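Local coordinates for protein jasmonate-induced oxygenase 2 (Arabidopsis thaliana, PDB 6LSV) that hydroxylates the plant hormone jasmonate to 12-hydroxyjasmonate, using iron, 2-oxoglutarate and molecular oxygen and releasing succinate and carbon dioxide, at residues A[187-190]-A[191-195]; A[342-345]-A[346-350]; A[327-330]-A[331-335]; A[196-200]-A[201-205]; A[92-95]-A[96-100]. One frame throughout, in Å; residues are numbered along the deposited sequence.

Two pairs of contacts touch, and contact 5 stands apart. Contacts 1 and 4 share helix 193-197: Gln195 O and Gly200 N lie 2.8 Å apart, a probable hydrogen bond, and the centres are about 13 Å apart. Contacts 2 and 3 pack together near the C-terminus, with His346 CD2 3.6 Å from Phe335 CB. Contact 3 reaches the active site directly, through Arg333 on the jasmonate carboxylate; in contact 2 the side chain of His346 comes to about 6 Å from that of the iron ligand His227. Contact 5 lies across the chain's centre from contacts 2 and 3, with Arg94 about 9 Å (side chain to ligand) from 2-oxoglutarate.

Contact 1: residues A[187-190]-A[191-195]; sequences LGLK and EDKFQ
Lys190 and Glu191 are the joint where the loop after helix 161-186 turns into helix 193-197, and Glu191 forms one corner of a type I beta turn from Lys190 to Lys193. Next comes Asp192, at the N-cap position although its side chain makes no capping bond. Its carboxylate lies alongside the Lys190 chain instead, pointing the same way, and OD1 forms a weak salt bridge of 3.4 Å with Lys190 NZ. Lys193 closes the turn: its N donates to Lys190 O at 2.8 Å. The Lys193 side chain leaves the helix with CG opposite the backbone N (chi1 -178°), which brings CG to 3.9 Å from Leu189 CD1; CB lies 3.8 Å from Leu189 CB, and farther out NZ forms a salt bridge with Glu196. Phe194 turns its ring back toward the loop. Leu187 CD1 meets CZ at 3.6 Å and Leu189 CD1 meets CE1 at 3.9 Å, both leucines crossing the phenylalanine at about a right angle. Met180 and Leu183 of helix 161-186 also touch this ring. This is a junction between two helices: a Schellman motif with Gly188 as its C-prime residue ends the long one, and the beta turn starts the short one.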
# COMPACT_ATOMS: atom_id res chain seq x y z
N LEU A 187 -10.35 19.82 3.88
CA LEU A 187 -11.63 19.83 3.18
C LEU A 187 -12.65 20.75 3.84
O LEU A 187 -13.83 20.70 3.49
CB LEU A 187 -12.20 18.41 3.08
CG LEU A 187 -11.46 17.43 2.16
CD1 LEU A 187 -12.11 16.05 2.17
CD2 LEU A 187 -11.37 17.97 0.74
N GLY A 188 -12.22 21.58 4.79
CA GLY A 188 -13.14 22.45 5.49
C GLY A 188 -14.09 21.74 6.42
O GLY A 188 -15.16 22.28 6.73
N LEU A 189 -13.73 20.55 6.88
CA LEU A 189 -14.57 19.77 7.78
C LEU A 189 -14.05 19.85 9.21
O LEU A 189 -12.92 20.27 9.46
CB LEU A 189 -14.62 18.30 7.34
CG LEU A 189 -14.89 17.98 5.87
CD1 LEU A 189 -14.44 16.57 5.55
CD2 LEU A 189 -16.36 18.15 5.55
N LYS A 190 -14.90 19.45 10.15
CA LYS A 190 -14.45 19.21 11.52
C LYS A 190 -13.21 18.34 11.49
O LYS A 190 -13.15 17.34 10.77
CB LYS A 190 -15.55 18.53 12.33
CG LYS A 190 -16.76 19.39 12.62
CD LYS A 190 -17.91 18.57 13.18
CE LYS A 190 -17.52 17.89 14.48
NZ LYS A 190 -17.78 16.43 14.42
N GLU A 191 -12.20 18.72 12.28
CA GLU A 191 -10.90 18.08 12.15
C GLU A 191 -10.95 16.58 12.41
O GLU A 191 -10.01 15.87 12.04
CB GLU A 191 -9.89 18.75 13.09
CG GLU A 191 -10.09 18.44 14.55
CD GLU A 191 -8.86 18.75 15.38
OE1 GLU A 191 -8.45 17.90 16.20
OE2 GLU A 191 -8.29 19.85 15.20
N ASP A 192 -12.03 16.08 13.02
CA ASP A 192 -12.18 14.66 13.28
C ASP A 192 -13.26 14.01 12.41
O ASP A 192 -13.76 12.94 12.75
CB ASP A 192 -12.48 14.42 14.77
CG ASP A 192 -13.89 14.82 15.15
OD1 ASP A 192 -14.44 15.77 14.56
OD2 ASP A 192 -14.46 14.17 16.06
N LYS A 193 -13.61 14.64 11.29
CA LYS A 193 -14.67 14.12 10.44
C LYS A 193 -14.27 12.79 9.79
O LYS A 193 -15.08 11.86 9.73
CB LYS A 193 -15.06 15.15 9.39
CG LYS A 193 -16.21 14.74 8.47
CD LYS A 193 -17.43 14.27 9.25
CE LYS A 193 -18.04 15.38 10.10
NZ LYS A 193 -19.25 14.93 10.85
N PHE A 194 -13.03 12.69 9.30
CA PHE A 194 -12.58 11.44 8.70
C PHE A 194 -12.52 10.33 9.74
O PHE A 194 -13.01 9.22 9.50
CB PHE A 194 -11.21 11.62 8.05
CG PHE A 194 -11.26 12.14 6.65
CD1 PHE A 194 -12.37 12.83 6.19
CD2 PHE A 194 -10.19 11.96 5.79
CE1 PHE A 194 -12.42 13.31 4.89
CE2 PHE A 194 -10.23 12.44 4.49
CZ PHE A 194 -11.35 13.12 4.05
N GLN A 195 -11.91 10.60 10.89
CA GLN A 195 -11.87 9.62 11.97
C GLN A 195 -13.27 9.15 12.33
O GLN A 195 -13.47 7.97 12.67
CB GLN A 195 -11.18 10.20 13.20
CG GLN A 195 -10.68 9.15 14.16
CD GLN A 195 -9.50 8.40 13.59
OE1 GLN A 195 -8.53 9.01 13.14
NE2 GLN A 195 -9.58 7.07 13.59

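Contact 2: residues A[342-345]-A[346-350]; sequences QGKS and HVESH
Gln342 and His346 meet aliphatic chain against ring. Gln342 CB sits over one face of the imidazole, 4.1 Å from its centroid and 27° off the normal, in a CH-pi contact, while CG lies 3.8 Å from His346 NE2. The Gln342 chain then bends at chi2 (-53°), and its amide ends up almost perpendicular to the ring. Both polar ends are held by one residue of the preceding helix: Gln339 O accepts from Gln342 NE2, and Gln339 OE1 is the hydrogen-bond partner of His346 NE2, which helps to set the rotation of the imidazole.

Lys344 and Val347 run alongside each other in the same direction, with Lys344 CE 3.8 Å from Val347 CG1. The ammonium group continues past the valine to Ser281 O and Gln272 OE1. Glu348 CB lies 3.4 Å from Lys344 O, and the glutamate chain bends at chi2.

The backbone beneath these groups is a type II' beta turn, Gln342 to Ser345, running into a short helix. Gln342 O is gripped twice, by Ser345 N and by Ser345 OG, the latter at 2.8 Å. Lys344 O then accepts from Glu348 N at 3.1 Å, and Ser345 O from Ser349 N at 3.0 Å.

Helix 345-348 packs by His346 and Val347 on Tyr332 of helix 329-332, and by Val347 on Asp269 and Gln272 of helix 269-274, while Gly343 is bonded through its backbone to Pro226, just after strand 224-225.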
# COMPACT_ATOMS: atom_id res chain seq x y z
N GLN A 342 -5.36 -3.81 -10.91
CA GLN A 342 -6.01 -3.40 -12.14
C GLN A 342 -5.99 -1.88 -12.29
O GLN A 342 -6.93 -1.29 -12.83
CB GLN A 342 -7.45 -3.92 -12.21
CG GLN A 342 -7.59 -5.43 -12.24
CD GLN A 342 -6.77 -6.09 -13.34
OE1 GLN A 342 -6.46 -5.48 -14.37
NE2 GLN A 342 -6.41 -7.35 -13.13
N GLY A 343 -4.92 -1.24 -11.82
CA GLY A 343 -4.85 0.21 -11.91
C GLY A 343 -5.91 0.86 -11.05
O GLY A 343 -6.22 0.40 -9.94
N LYS A 344 -6.49 1.94 -11.56
CA LYS A 344 -7.60 2.63 -10.91
C LYS A 344 -8.95 2.26 -11.50
O LYS A 344 -9.92 3.00 -11.32
CB LYS A 344 -7.39 4.14 -10.97
CG LYS A 344 -6.13 4.63 -10.27
CD LYS A 344 -6.24 6.09 -9.88
CE LYS A 344 -7.52 6.36 -9.10
NZ LYS A 344 -7.48 7.66 -8.38
N SER A 345 -9.03 1.13 -12.22
CA SER A 345 -10.30 0.73 -12.80
C SER A 345 -11.29 0.25 -11.75
O SER A 345 -12.50 0.26 -12.01
CB SER A 345 -10.08 -0.36 -13.86
OG SER A 345 -9.66 -1.58 -13.27
N HIS A 346 -10.81 -0.16 -10.57
CA HIS A 346 -11.71 -0.61 -9.52
C HIS A 346 -12.56 0.55 -8.99
O HIS A 346 -13.78 0.42 -8.85
CB HIS A 346 -10.92 -1.27 -8.39
CG HIS A 346 -10.39 -2.63 -8.73
ND1 HIS A 346 -9.16 -3.07 -8.30
CD2 HIS A 346 -10.92 -3.64 -9.45
CE1 HIS A 346 -8.95 -4.30 -8.75
NE2 HIS A 346 -10.01 -4.67 -9.45
N VAL A 347 -11.93 1.69 -8.69
CA VAL A 347 -12.69 2.82 -8.17
C VAL A 347 -13.43 3.56 -9.28
O VAL A 347 -14.51 4.11 -9.05
CB VAL A 347 -11.77 3.77 -7.37
CG1 VAL A 347 -10.69 4.36 -8.26
CG2 VAL A 347 -12.58 4.87 -6.70
N GLU A 348 -12.89 3.57 -10.50
CA GLU A 348 -13.58 4.28 -11.57
C GLU A 348 -14.79 3.51 -12.09
O GLU A 348 -15.75 4.13 -12.55
CB GLU A 348 -12.60 4.60 -12.70
CG GLU A 348 -12.08 6.03 -12.63
CD GLU A 348 -10.62 6.15 -13.03
OE1 GLU A 348 -10.17 5.33 -13.86
OE2 GLU A 348 -9.93 7.05 -12.51
N SER A 349 -14.77 2.18 -12.02
CA SER A 349 -15.99 1.42 -12.28
C SER A 349 -16.99 1.52 -11.14
O SER A 349 -18.10 0.99 -11.25
CB SER A 349 -15.66 -0.05 -12.55
OG SER A 349 -15.41 -0.73 -11.34
N HIS A 350 -16.61 2.18 -10.04
CA HIS A 350 -17.49 2.40 -8.91
C HIS A 350 -18.25 3.72 -9.01
O HIS A 350 -19.23 3.92 -8.28
CB HIS A 350 -16.67 2.36 -7.61
CG HIS A 350 -17.50 2.21 -6.36
ND1 HIS A 350 -18.45 1.23 -6.20
CD2 HIS A 350 -17.48 2.91 -5.20
CE1 HIS A 350 -19.00 1.34 -5.01
NE2 HIS A 350 -18.43 2.36 -4.38

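Contact 3: residues A[327-330]-A[331-335]; sequences MTFD and QYRLF. With JAA ({(1R,2R)-3-oxo-2-[(2Z)-pent-2-en-1-yl]cyclopentyl}acetic acid), chain D.
The Arg333 guanidinium carries the Phe329 ring on one face, with CE2 3.3 Å above its centre and the two planes 39° apart. At its edge, in plane, lie jasmonate O02 and, more distantly, Asp330 OD1, which makes a long salt bridge of 3.8 Å with NH1. Arg333 CB in turn sits over a face of the Phe329 ring, toward its rim, in a CH-pi contact, so the arginine arches over one face of the phenylalanine. The arch comes from a first torsion of 75°, which places CG between the backbone N and the carbonyl carbon, and a bend at chi3.

Two nitrogens hold the jasmonate carboxylate: NE donates to O03 at 2.8 Å, and NH2 to O02 at 2.7 Å in a nearly straight bond (172°). Farther back, Met327 SD approaches the Tyr332 and Phe335 rings obliquely, with Tyr332 CD2 and Phe335 CE2 each 4.0 Å away, two Met-aromatic contacts.

Thr328 N-caps helix 329-332, its OG1 accepting from Gln331 N at 3.1 Å. The turn so begun presents Arg333 to the jasmonate-binding pocket, in which Arg333 holds the carboxylate and Arg337 and Arg208 also bond the ligand.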
# COMPACT_ATOMS: atom_id res chain seq x y z
N MET A 327 -20.88 1.43 -0.36
CA MET A 327 -20.34 0.08 -0.39
C MET A 327 -19.37 -0.08 0.77
O MET A 327 -18.50 0.77 0.97
CB MET A 327 -19.64 -0.21 -1.72
CG MET A 327 -19.05 -1.61 -1.83
SD MET A 327 -18.16 -1.91 -3.37
CE MET A 327 -19.46 -2.57 -4.42
N THR A 328 -19.52 -1.16 1.53
CA THR A 328 -18.60 -1.41 2.62
C THR A 328 -17.21 -1.72 2.08
O THR A 328 -17.04 -2.10 0.91
CB THR A 328 -19.08 -2.58 3.49
OG1 THR A 328 -18.95 -3.80 2.76
CG2 THR A 328 -20.54 -2.39 3.89
N PHE A 329 -16.20 -1.55 2.93
CA PHE A 329 -14.85 -1.93 2.55
C PHE A 329 -14.69 -3.44 2.48
O PHE A 329 -13.81 -3.92 1.76
CB PHE A 329 -13.83 -1.33 3.52
CG PHE A 329 -12.41 -1.57 3.12
CD1 PHE A 329 -11.97 -1.23 1.85
CD2 PHE A 329 -11.51 -2.14 4.01
CE1 PHE A 329 -10.65 -1.45 1.48
CE2 PHE A 329 -10.20 -2.37 3.64
CZ PHE A 329 -9.77 -2.02 2.37
N ASP A 330 -15.52 -4.19 3.20
CA ASP A 330 -15.52 -5.64 3.05
C ASP A 330 -15.91 -6.05 1.64
O ASP A 330 -15.31 -6.97 1.06
CB ASP A 330 -16.48 -6.26 4.07
CG ASP A 330 -15.79 -6.61 5.37
OD1 ASP A 330 -14.56 -6.79 5.35
OD2 ASP A 330 -16.49 -6.70 6.40
N GLN A 331 -16.92 -5.39 1.07
CA GLN A 331 -17.30 -5.67 -0.31
C GLN A 331 -16.25 -5.16 -1.29
O GLN A 331 -15.92 -5.84 -2.27
CB GLN A 331 -18.65 -5.04 -0.63
CG GLN A 331 -19.86 -5.82 -0.16
CD GLN A 331 -20.96 -4.91 0.35
OE1 GLN A 331 -21.29 -3.90 -0.28
NE2 GLN A 331 -21.56 -5.27 1.48
N TYR A 332 -15.71 -3.97 -1.03
CA TYR A 332 -14.81 -3.33 -1.98
C TYR A 332 -13.50 -4.11 -2.13
O TYR A 332 -13.03 -4.34 -3.25
CB TYR A 332 -14.53 -1.89 -1.55
CG TYR A 332 -13.83 -1.06 -2.59
CD1 TYR A 332 -12.45 -1.13 -2.75
CD2 TYR A 332 -14.54 -0.21 -3.42
CE1 TYR A 332 -11.81 -0.37 -3.71
CE2 TYR A 332 -13.91 0.55 -4.38
CZ TYR A 332 -12.54 0.47 -4.52
OH TYR A 332 -11.90 1.22 -5.47
N ARG A 333 -12.90 -4.51 -1.01
CA ARG A 333 -11.58 -5.13 -1.06
C ARG A 333 -11.57 -6.44 -1.83
O ARG A 333 -10.48 -6.91 -2.19
CB ARG A 333 -11.06 -5.34 0.36
CG ARG A 333 -11.73 -6.50 1.08
CD ARG A 333 -11.65 -6.31 2.57
NE ARG A 333 -10.31 -5.94 3.00
CZ ARG A 333 -9.97 -5.71 4.26
NH1 ARG A 333 -10.89 -5.81 5.21
NH2 ARG A 333 -8.73 -5.37 4.57
N LEU A 334 -12.72 -7.04 -2.10
CA LEU A 334 -12.74 -8.28 -2.87
C LEU A 334 -12.37 -8.07 -4.33
O LEU A 334 -11.96 -9.03 -4.99
CB LEU A 334 -14.11 -8.95 -2.76
CG LEU A 334 -14.36 -9.57 -1.38
CD1 LEU A 334 -15.81 -10.02 -1.22
CD2 LEU A 334 -13.40 -10.71 -1.14
N PHE A 335 -12.50 -6.85 -4.85
CA PHE A 335 -12.13 -6.59 -6.24
C PHE A 335 -10.65 -6.89 -6.48
O PHE A 335 -10.30 -7.65 -7.39
CB PHE A 335 -12.46 -5.15 -6.61
CG PHE A 335 -13.93 -4.87 -6.71
CD1 PHE A 335 -14.78 -5.75 -7.36
CD2 PHE A 335 -14.48 -3.72 -6.14
CE1 PHE A 335 -16.13 -5.50 -7.45
CE2 PHE A 335 -15.84 -3.46 -6.23
CZ PHE A 335 -16.67 -4.36 -6.88
O01 JAA D . -2.02 -7.90 -0.21
O02 JAA D . -7.04 -5.08 2.49
O03 JAA D . -8.12 -6.60 1.36
C04 JAA D . -4.93 -6.49 0.77
C05 JAA D . -3.81 -6.59 -0.41
C06 JAA D . -5.30 -7.97 1.05
C07 JAA D . -4.30 -8.73 0.48
C08 JAA D . -3.18 -7.68 -0.10
C09 JAA D . -2.82 -5.34 -0.38
C10 JAA D . -6.08 -5.75 0.36
C11 JAA D . -3.39 -4.20 -1.23
C12 JAA D . -7.14 -5.82 1.47
C13 JAA D . -2.66 -3.57 -2.13
C14 JAA D . -1.20 -3.95 -2.38
C15 JAA D . -0.99 -4.19 -3.87

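Contact 4: residues A[196-200]-A[201-205]; sequences EAFGG and ENIGA
Gly199 N bonds back to Glu196 O at 3.0 Å, and with it helix 193-197 ends in a Schellman motif, where Gly199 takes a positive phi (106°). From here the backbone reverses. A type II' beta turn runs from Gly199 to Asn202, with Gly200 at its first corner, closed by a weak bond of 3.3 Å from Asn202 N to Gly199 O. Asn202 is then the centre of an inverse gamma turn, which delivers the chain into strand 204-212 of the main sheet.

Inside this reversal the Ile203 methyl CG2 presses on the Phe198 side chain: it is 3.5 Å from Phe198 CB and lies at the edge of the phenylalanine ring, near its plane. The same methyl packs against Gly200 O at 3.4 Å, an oxygen that also receives the side-chain amide of Gln195 from the preceding helix. Ile203 can serve both because CG2 stands opposite its carbonyl carbon, CG1 having taken the place between N and C (chi1 47°).

Phe198 and Ile203 both lie on Tyr301 of the neighbouring strand 294-302. Phe198 reaches on to Ile271 and Leu274 of helix 269-274, and Ile203 to Leu144 of strand 137-144.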
# COMPACT_ATOMS: atom_id res chain seq x y z
N GLU A 196 -14.25 10.04 12.25
CA GLU A 196 -15.64 9.67 12.47
C GLU A 196 -16.12 8.70 11.39
O GLU A 196 -16.65 7.62 11.69
CB GLU A 196 -16.50 10.93 12.47
CG GLU A 196 -17.70 10.92 13.40
CD GLU A 196 -18.48 12.22 13.32
OE1 GLU A 196 -19.40 12.32 12.48
OE2 GLU A 196 -18.15 13.15 14.09
N ALA A 197 -15.92 9.06 10.12
CA ALA A 197 -16.42 8.25 9.01
C ALA A 197 -15.79 6.87 8.99
O ALA A 197 -16.42 5.91 8.54
CB ALA A 197 -16.17 8.97 7.69
N PHE A 198 -14.55 6.75 9.45
CA PHE A 198 -13.86 5.46 9.47
C PHE A 198 -14.34 4.53 10.57
O PHE A 198 -13.95 3.36 10.57
CB PHE A 198 -12.35 5.67 9.63
CG PHE A 198 -11.63 5.99 8.36
CD1 PHE A 198 -12.13 6.92 7.47
CD2 PHE A 198 -10.42 5.38 8.07
CE1 PHE A 198 -11.45 7.23 6.31
CE2 PHE A 198 -9.73 5.68 6.91
CZ PHE A 198 -10.25 6.60 6.03
N GLY A 199 -15.15 5.02 11.50
CA GLY A 199 -15.58 4.26 12.65
C GLY A 199 -14.93 4.63 13.97
O GLY A 199 -14.84 3.76 14.85
N GLY A 200 -14.48 5.87 14.14
CA GLY A 200 -13.84 6.28 15.38
C GLY A 200 -12.53 5.57 15.66
O GLY A 200 -11.61 5.62 14.84
N GLU A 201 -12.44 4.92 16.81
CA GLU A 201 -11.23 4.22 17.20
C GLU A 201 -11.18 2.78 16.72
O GLU A 201 -10.09 2.21 16.63
CB GLU A 201 -11.06 4.25 18.73
CG GLU A 201 -12.01 3.36 19.50
CD GLU A 201 -11.36 2.78 20.73
OE1 GLU A 201 -11.06 3.55 21.67
OE2 GLU A 201 -11.14 1.54 20.77
N ASN A 202 -12.33 2.17 16.39
CA ASN A 202 -12.33 0.80 15.87
C ASN A 202 -12.23 0.80 14.35
O ASN A 202 -13.12 0.36 13.62
CB ASN A 202 -13.57 0.04 16.35
CG ASN A 202 -13.36 -1.46 16.32
OD1 ASN A 202 -12.22 -1.94 16.41
ND2 ASN A 202 -14.45 -2.22 16.20
N ILE A 203 -11.10 1.31 13.87
CA ILE A 203 -10.76 1.29 12.46
C ILE A 203 -10.04 -0.02 12.15
O ILE A 203 -9.92 -0.89 13.02
CB ILE A 203 -9.89 2.50 12.09
CG1 ILE A 203 -8.75 2.67 13.10
CG2 ILE A 203 -10.72 3.76 12.08
CD1 ILE A 203 -7.49 1.90 12.76
N GLY A 204 -9.56 -0.16 10.93
CA GLY A 204 -8.77 -1.31 10.52
C GLY A 204 -7.35 -0.88 10.21
O GLY A 204 -7.13 0.22 9.68
N ALA A 205 -6.39 -1.74 10.54
CA ALA A 205 -4.99 -1.48 10.26
C ALA A 205 -4.33 -2.79 9.90
O ALA A 205 -4.37 -3.74 10.69
CB ALA A 205 -4.28 -0.84 11.46

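Contact 5: residues A[92-95]-A[96-100]; sequences AARE and NWREF
Helix 87-102, in the N-terminal part of the dioxygenase, carries this contact over two successive turns. On one side Glu95 and Arg98 lie side by side and join in a side-on salt bridge. Arg98 NE meets Glu95 OE1 at 2.8 Å and NH2 meets OE2 at 3.1 Å, both acceptors approached on the syn side and lying in the guanidinium plane. Glu95 reaches them by bending at chi2 (-47°). Arg98 NH1 has a second carboxylate in Glu293, so its charge probably has two acidic partners. Arg94 packs its aliphatic part beside the same guanidinium, CD 3.3 Å from Arg98 NH2, and sends its own charged end to Asp91.

Elsewhere round the helix Ala92 O takes two bonds from one residue: Asn96 N and Asn96 ND2 each reach it at 2.8 Å, from opposite faces of its carbonyl plane. Asn96 OD1 is taken by Thr160. The Trp97 indole brings the edge at CD1 to 3.1 Å from Ala93 O, which also accepts the Trp97 N bond.

Ala93 and Trp97 pack on Leu297 of strand 294-302, and Arg94 on Val295 of that strand; Asn96 and Trp97 touch helix 161-186 through Ile161, Val164 and Ile165, placing helix 87-102 against both.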
# COMPACT_ATOMS: atom_id res chain seq x y z
N ALA A 92 14.86 -0.55 11.78
CA ALA A 92 14.74 -1.88 12.37
C ALA A 92 13.60 -2.65 11.72
O ALA A 92 13.72 -3.86 11.48
CB ALA A 92 14.53 -1.78 13.88
N ALA A 93 12.49 -1.97 11.42
CA ALA A 93 11.39 -2.61 10.72
C ALA A 93 11.83 -3.13 9.36
O ALA A 93 11.48 -4.26 8.97
CB ALA A 93 10.22 -1.63 10.57
N ARG A 94 12.60 -2.33 8.62
CA ARG A 94 13.05 -2.77 7.31
C ARG A 94 14.03 -3.93 7.41
O ARG A 94 13.88 -4.94 6.71
CB ARG A 94 13.69 -1.60 6.56
CG ARG A 94 14.28 -1.97 5.22
CD ARG A 94 15.13 -0.85 4.66
NE ARG A 94 14.35 0.36 4.42
CZ ARG A 94 14.32 1.41 5.22
NH1 ARG A 94 15.03 1.42 6.35
NH2 ARG A 94 13.57 2.47 4.91
N GLU A 95 15.02 -3.82 8.29
CA GLU A 95 16.07 -4.84 8.35
C GLU A 95 15.58 -6.13 8.99
O GLU A 95 16.07 -7.21 8.64
CB GLU A 95 17.29 -4.30 9.09
CG GLU A 95 17.96 -3.13 8.39
CD GLU A 95 18.18 -3.38 6.91
OE1 GLU A 95 18.77 -4.43 6.55
OE2 GLU A 95 17.77 -2.53 6.09
N ASN A 96 14.62 -6.05 9.91
CA ASN A 96 13.97 -7.26 10.40
C ASN A 96 13.27 -8.00 9.27
O ASN A 96 13.42 -9.22 9.12
CB ASN A 96 12.98 -6.92 11.51
CG ASN A 96 13.61 -6.98 12.89
OD1 ASN A 96 13.37 -7.92 13.64
ND2 ASN A 96 14.40 -5.98 13.22
N TRP A 97 12.49 -7.28 8.47
CA TRP A 97 11.79 -7.92 7.35
C TRP A 97 12.77 -8.37 6.28
O TRP A 97 12.61 -9.45 5.70
CB TRP A 97 10.74 -6.97 6.78
CG TRP A 97 9.47 -6.98 7.57
CD1 TRP A 97 9.02 -6.00 8.42
CD2 TRP A 97 8.48 -8.01 7.59
NE1 TRP A 97 7.82 -6.37 8.97
CE2 TRP A 97 7.47 -7.61 8.48
CE3 TRP A 97 8.36 -9.25 6.95
CZ2 TRP A 97 6.34 -8.39 8.73
CZ3 TRP A 97 7.25 -10.02 7.21
CH2 TRP A 97 6.25 -9.59 8.09
N ARG A 98 13.80 -7.56 6.00
CA ARG A 98 14.82 -7.98 5.05
C ARG A 98 15.46 -9.29 5.49
O ARG A 98 15.71 -10.18 4.66
CB ARG A 98 15.88 -6.90 4.89
CG ARG A 98 16.91 -7.22 3.81
CD ARG A 98 18.16 -6.37 3.94
NE ARG A 98 17.88 -4.93 3.99
CZ ARG A 98 17.47 -4.21 2.95
NH1 ARG A 98 17.27 -4.78 1.77
NH2 ARG A 98 17.25 -2.91 3.10
N GLU A 99 15.72 -9.44 6.79
CA GLU A 99 16.27 -10.68 7.31
C GLU A 99 15.29 -11.84 7.12
O GLU A 99 15.70 -12.96 6.79
CB GLU A 99 16.62 -10.52 8.79
CG GLU A 99 16.98 -11.81 9.52
CD GLU A 99 18.27 -12.43 9.02
OE1 GLU A 99 19.36 -11.95 9.42
OE2 GLU A 99 18.20 -13.41 8.25
N PHE A 100 13.99 -11.58 7.31
CA PHE A 100 12.99 -12.61 7.08
C PHE A 100 13.02 -13.09 5.63
O PHE A 100 12.97 -14.29 5.36
CB PHE A 100 11.60 -12.08 7.44
CG PHE A 100 10.48 -13.01 7.07
CD1 PHE A 100 10.17 -14.10 7.87
CD2 PHE A 100 9.73 -12.79 5.92
CE1 PHE A 100 9.14 -14.96 7.53
CE2 PHE A 100 8.70 -13.64 5.58
CZ PHE A 100 8.40 -14.73 6.38